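Local coordinates for protein phosphoheptose isomerase (Neisseria gonorrhoeae, PDB 5I01) that catalyses the isomerisation of sedoheptulose 7-phosphate to D-glycero-D-manno-heptose 7-phosphate, the first step of the heptose pathway that feeds lipooligosaccharide synthesis, at residues T148-G153 against A174-N179; L166-P171 against I181-A186. The protein carries 1 engineered substitution. All blocks are in the same frame, centred on the assembly; numbering follows the deposited sequence.

Contact 1: residues T148-G153 against A174-N179. With ZN (zinc ion), chain H.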
# COMPACT_ATOMS: atom_id res chain seq x y z
N THR A 148 13.92 -18.38 4.27
CA THR A 148 13.22 -19.10 5.35
C THR A 148 13.95 -19.03 6.68
O THR A 148 15.06 -18.51 6.76
CB THR A 148 13.00 -20.59 5.00
OG1 THR A 148 14.25 -21.29 5.02
CG2 THR A 148 12.34 -20.75 3.62
N GLY A 149 13.31 -19.56 7.72
CA GLY A 149 13.91 -19.69 9.06
C GLY A 149 13.64 -21.05 9.64
O GLY A 149 12.95 -21.86 9.04
N ARG A 150 14.18 -21.29 10.83
CA ARG A 150 14.04 -22.58 11.55
C ARG A 150 14.66 -23.75 10.72
O ARG A 150 15.85 -23.69 10.42
CB ARG A 150 12.58 -22.81 12.00
CG ARG A 150 12.13 -21.75 12.99
CD ARG A 150 10.62 -21.65 13.15
NE ARG A 150 10.27 -20.42 13.87
CZ ARG A 150 9.05 -20.10 14.32
NH1 ARG A 150 8.01 -20.92 14.13
NH2 ARG A 150 8.86 -18.95 14.96
N ASP A 151 13.88 -24.77 10.36
CA ASP A 151 14.39 -25.89 9.53
C ASP A 151 14.10 -25.72 8.04
O ASP A 151 14.46 -26.59 7.24
CB ASP A 151 13.88 -27.26 10.04
CG ASP A 151 12.36 -27.46 9.88
OD1 ASP A 151 11.67 -26.59 9.29
OD2 ASP A 151 11.86 -28.50 10.35
N GLY A 152 13.45 -24.62 7.67
CA GLY A 152 13.06 -24.35 6.30
C GLY A 152 11.65 -24.76 5.92
O GLY A 152 11.19 -24.43 4.84
N GLY A 153 10.96 -25.51 6.79
CA GLY A 153 9.56 -25.87 6.60
C GLY A 153 9.25 -26.63 5.32
O GLY A 153 10.13 -27.27 4.74
N ALA A 174 11.75 -12.79 15.13
CA ALA A 174 12.43 -11.50 15.13
C ALA A 174 13.88 -11.59 14.64
O ALA A 174 14.31 -10.79 13.83
CB ALA A 174 12.35 -10.86 16.51
N ARG A 175 14.62 -12.59 15.11
CA ARG A 175 16.01 -12.78 14.66
C ARG A 175 16.10 -13.20 13.19
O ARG A 175 17.03 -12.82 12.48
CB ARG A 175 16.72 -13.82 15.53
CG ARG A 175 16.75 -13.49 17.01
CD ARG A 175 17.65 -12.31 17.31
NE ARG A 175 16.96 -11.03 17.23
CZ ARG A 175 16.15 -10.52 18.16
NH1 ARG A 175 15.59 -9.33 17.97
NH2 ARG A 175 15.87 -11.18 19.28
N ILE A 176 15.12 -13.97 12.73
CA ILE A 176 15.07 -14.42 11.34
C ILE A 176 14.83 -13.23 10.39
O ILE A 176 15.55 -13.09 9.40
CB ILE A 176 14.02 -15.52 11.13
CG1 ILE A 176 14.39 -16.78 11.93
CG2 ILE A 176 13.90 -15.89 9.66
CD1 ILE A 176 13.20 -17.61 12.34
N GLN A 177 13.84 -12.39 10.69
CA GLN A 177 13.58 -11.17 9.91
C GLN A 177 14.83 -10.30 9.79
O GLN A 177 15.16 -9.83 8.71
CB GLN A 177 12.43 -10.34 10.50
CG GLN A 177 11.04 -10.86 10.13
CD GLN A 177 9.91 -10.38 11.06
OE1 GLN A 177 10.11 -9.54 11.96
NE2 GLN A 177 8.71 -10.92 10.84
N GLU A 178 15.53 -10.10 10.91
CA GLU A 178 16.73 -9.25 10.95
C GLU A 178 17.87 -9.78 10.09
O GLU A 178 18.59 -8.99 9.47
CB GLU A 178 17.21 -9.09 12.39
CG GLU A 178 16.24 -8.28 13.24
CD GLU A 178 16.41 -8.52 14.74
OE1 GLU A 178 17.44 -9.10 15.16
OE2 GLU A 178 15.49 -8.11 15.50
N ASN A 179 18.05 -11.10 10.06
CA ASN A 179 18.99 -11.76 9.14
C ASN A 179 18.51 -11.66 7.67
O ASN A 179 19.32 -11.50 6.76
CB ASN A 179 19.24 -13.23 9.53
CG ASN A 179 20.16 -13.37 10.72
OD1 ASN A 179 21.29 -13.86 10.60
ND2 ASN A 179 19.70 -12.93 11.88
ZN ZN H . 9.09 -8.28 13.14
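In the parallel sheet of this SIS fold, strand 143-149 leads into a tight turn beside helix 173-193, and Gly149 lies against the side chain of Ile176. The CA of Gly149 is 3.8 Å from Ile176 CG2 and 3.9 Å from Ile176 CD1, so the isoleucine lies directly on the glycine backbone; a CB on Gly149 would point at Ile176 and run into CD1, and glycine therefore suits the place. Ile176 meets it with two arms: CG2 is anti to its own backbone N, while CG1 lies beside that N (chi1 -64°) and carries CD1 on toward the turn. There CD1 comes within 4.3 Å of Arg150 CG, at the apolar root of an otherwise exposed arginine whose NE is bonded to the Pro171 carbonyl. Gly149 to Gly152 form a type II' turn, closed by Gly152 N to Gly149 O at 3.1 Å; within it, Asp151 OD1 accepts from Gly153 N, an Asx turn. One residue past Ile176, Gln177 sends OE1 to a zinc ion (2.0 Å) completed by His63, Glu67 and His185 of the second subunit. Ile176 also touches Thr123, a predicted substrate-binding residue, helix 6-27 packs on Arg175 and Asn179, and strand 164-168 flanks Thr148.

Contact 2: residues L166-P171 against I181-A186. With ZN (zinc ion), chain E.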
# COMPACT_ATOMS: atom_id res chain seq x y z
N LEU A 166 17.90 -19.93 1.21
CA LEU A 166 18.59 -19.12 2.19
C LEU A 166 17.86 -19.31 3.53
O LEU A 166 16.94 -18.56 3.89
CB LEU A 166 18.64 -17.64 1.75
CG LEU A 166 19.28 -17.32 0.39
CD1 LEU A 166 19.19 -15.85 0.03
CD2 LEU A 166 20.73 -17.74 0.37
N ASN A 167 18.26 -20.34 4.26
CA ASN A 167 17.67 -20.61 5.56
C ASN A 167 18.50 -20.00 6.68
O ASN A 167 19.71 -20.24 6.76
CB ASN A 167 17.49 -22.11 5.79
CG ASN A 167 16.72 -22.39 7.05
OD1 ASN A 167 15.52 -22.12 7.14
ND2 ASN A 167 17.41 -22.88 8.06
N VAL A 168 17.84 -19.22 7.53
CA VAL A 168 18.43 -18.70 8.74
C VAL A 168 18.19 -19.74 9.84
O VAL A 168 17.05 -19.96 10.23
CB VAL A 168 17.78 -17.35 9.13
CG1 VAL A 168 18.36 -16.84 10.45
CG2 VAL A 168 17.99 -16.33 8.03
N PRO A 169 19.27 -20.40 10.34
CA PRO A 169 19.05 -21.45 11.32
C PRO A 169 18.87 -20.87 12.72
O PRO A 169 19.81 -20.79 13.51
CB PRO A 169 20.33 -22.28 11.20
CG PRO A 169 21.38 -21.27 10.90
CD PRO A 169 20.70 -20.20 10.07
N HIS A 170 17.65 -20.41 13.00
CA HIS A 170 17.34 -19.80 14.29
C HIS A 170 15.86 -19.99 14.62
O HIS A 170 15.04 -20.00 13.72
CB HIS A 170 17.70 -18.31 14.29
CG HIS A 170 17.94 -17.76 15.67
ND1 HIS A 170 16.92 -17.26 16.44
CD2 HIS A 170 19.05 -17.71 16.43
CE1 HIS A 170 17.40 -16.90 17.62
NE2 HIS A 170 18.69 -17.15 17.64
N PRO A 171 15.52 -20.19 15.91
CA PRO A 171 14.12 -20.39 16.27
C PRO A 171 13.22 -19.14 16.24
O PRO A 171 12.06 -19.22 15.83
CB PRO A 171 14.20 -20.92 17.72
CG PRO A 171 15.50 -20.43 18.23
CD PRO A 171 16.41 -20.52 17.05
N ILE A 181 16.88 -9.22 6.18
CA ILE A 181 17.14 -7.90 5.61
C ILE A 181 18.63 -7.69 5.34
O ILE A 181 18.98 -7.06 4.35
CB ILE A 181 16.51 -6.74 6.44
CG1 ILE A 181 16.44 -5.47 5.61
CG2 ILE A 181 17.26 -6.47 7.74
CD1 ILE A 181 15.48 -5.58 4.44
N LEU A 182 19.49 -8.23 6.20
CA LEU A 182 20.92 -8.29 5.93
C LEU A 182 21.18 -9.03 4.62
O LEU A 182 21.89 -8.52 3.75
CB LEU A 182 21.68 -8.95 7.10
CG LEU A 182 23.15 -9.34 6.86
CD1 LEU A 182 23.97 -8.13 6.43
CD2 LEU A 182 23.76 -9.98 8.10
N LEU A 183 20.60 -10.23 4.48
CA LEU A 183 20.74 -11.04 3.27
C LEU A 183 20.33 -10.28 2.00
O LEU A 183 21.05 -10.28 1.01
CB LEU A 183 19.95 -12.36 3.37
CG LEU A 183 20.50 -13.42 4.32
CD1 LEU A 183 19.54 -14.60 4.42
CD2 LEU A 183 21.86 -13.92 3.87
N ILE A 184 19.18 -9.61 2.06
CA ILE A 184 18.70 -8.77 0.96
C ILE A 184 19.71 -7.69 0.59
O ILE A 184 19.99 -7.50 -0.59
CB ILE A 184 17.32 -8.15 1.30
CG1 ILE A 184 16.24 -9.23 1.13
CG2 ILE A 184 17.02 -6.92 0.45
CD1 ILE A 184 14.89 -8.88 1.72
N HIS A 185 20.23 -6.99 1.59
CA HIS A 185 21.21 -5.93 1.38
C HIS A 185 22.48 -6.43 0.73
O HIS A 185 23.01 -5.78 -0.17
CB HIS A 185 21.54 -5.21 2.70
CG HIS A 185 20.49 -4.23 3.12
ND1 HIS A 185 20.28 -3.87 4.43
CD2 HIS A 185 19.58 -3.54 2.39
CE1 HIS A 185 19.30 -2.99 4.49
NE2 HIS A 185 18.85 -2.78 3.26
N ALA A 186 22.96 -7.58 1.18
CA ALA A 186 24.14 -8.23 0.61
C ALA A 186 23.92 -8.66 -0.84
O ALA A 186 24.85 -8.56 -1.65
CB ALA A 186 24.55 -9.42 1.47
ZN ZN E . 17.72 -0.99 2.62
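Leu183 of helix 173-193 packs on Leu166 and Val168, two residues that alternate along strand 164-168, at the edge of the sheet within this chain, and so present their side chains on the same face. The helix reaches this point after Ile181 and Leu182, which face the second subunit: Ile181 packs on its Glu178 and Leu182 on its Arg175. The side chain of Leu183 points to the sheet. Its CG is anti to the carbonyl carbon (chi1 -72°), and the limb is extended to CD1, the methyl that does the touching. CD1 lies 4.1 Å from Leu166 CB and 4.3 Å from Val168 CG2, so one methyl serves both strand residues. Leucine, unbranched at CB, carries this methyl out to a strand whose nearest approach is 8.4 Å, from Leu166 CA to Leu183 CA, whereas the beta-branched valine fits the extended backbone of a strand. Thr32 of helix 29-44 and Phe14 of the second subunit also lie against Leu183. Ile184 next turns to Leu147 of strand 143-149. His185 NE2 then binds a zinc ion at 2.2 Å together with His63 and Glu67 of the same chain and Gln177 of the second subunit. The ring of His185 meets that of His63 with the planes at about 65°, and its ND1 is hydrogen-bonded to Glu178 OE2 of the second subunit; the bonds at ND1 and NE2 together would limit rotation of the imidazole. Ala186 N closes the run with a helical bond of 2.9 Å to Leu182 O. Between 166-171 and 181-186 the contact is apolar: it rests on dispersion and the burial of three aliphatic side chains, which fixes no precise orientation, while the zinc ligand His185 projects from a different part of the helix surface.

How the contacts relate
From the N terminus the chain meets 148-153 first, then 166-171, 174-179 and 181-186, so the two contacts cross instead of nesting. Contact 1 closes the longer loop, which takes in helix 153-158 and strand 164-168 before returning at the start of helix 173-193. Contact 2 closes a shorter one, from that strand to the helix about two turns further on. Strands 143-149 and 164-168 are neighbours in the sheet, and helix 173-193 contacts both. The strand-side segments are also joined directly: Thr148 OG1 lies 2.6 Å from Asn167 OD1, probably hydrogen-bonded, and Asn167 ND2 bonds to Arg150 O. Both contacts also touch the second subunit.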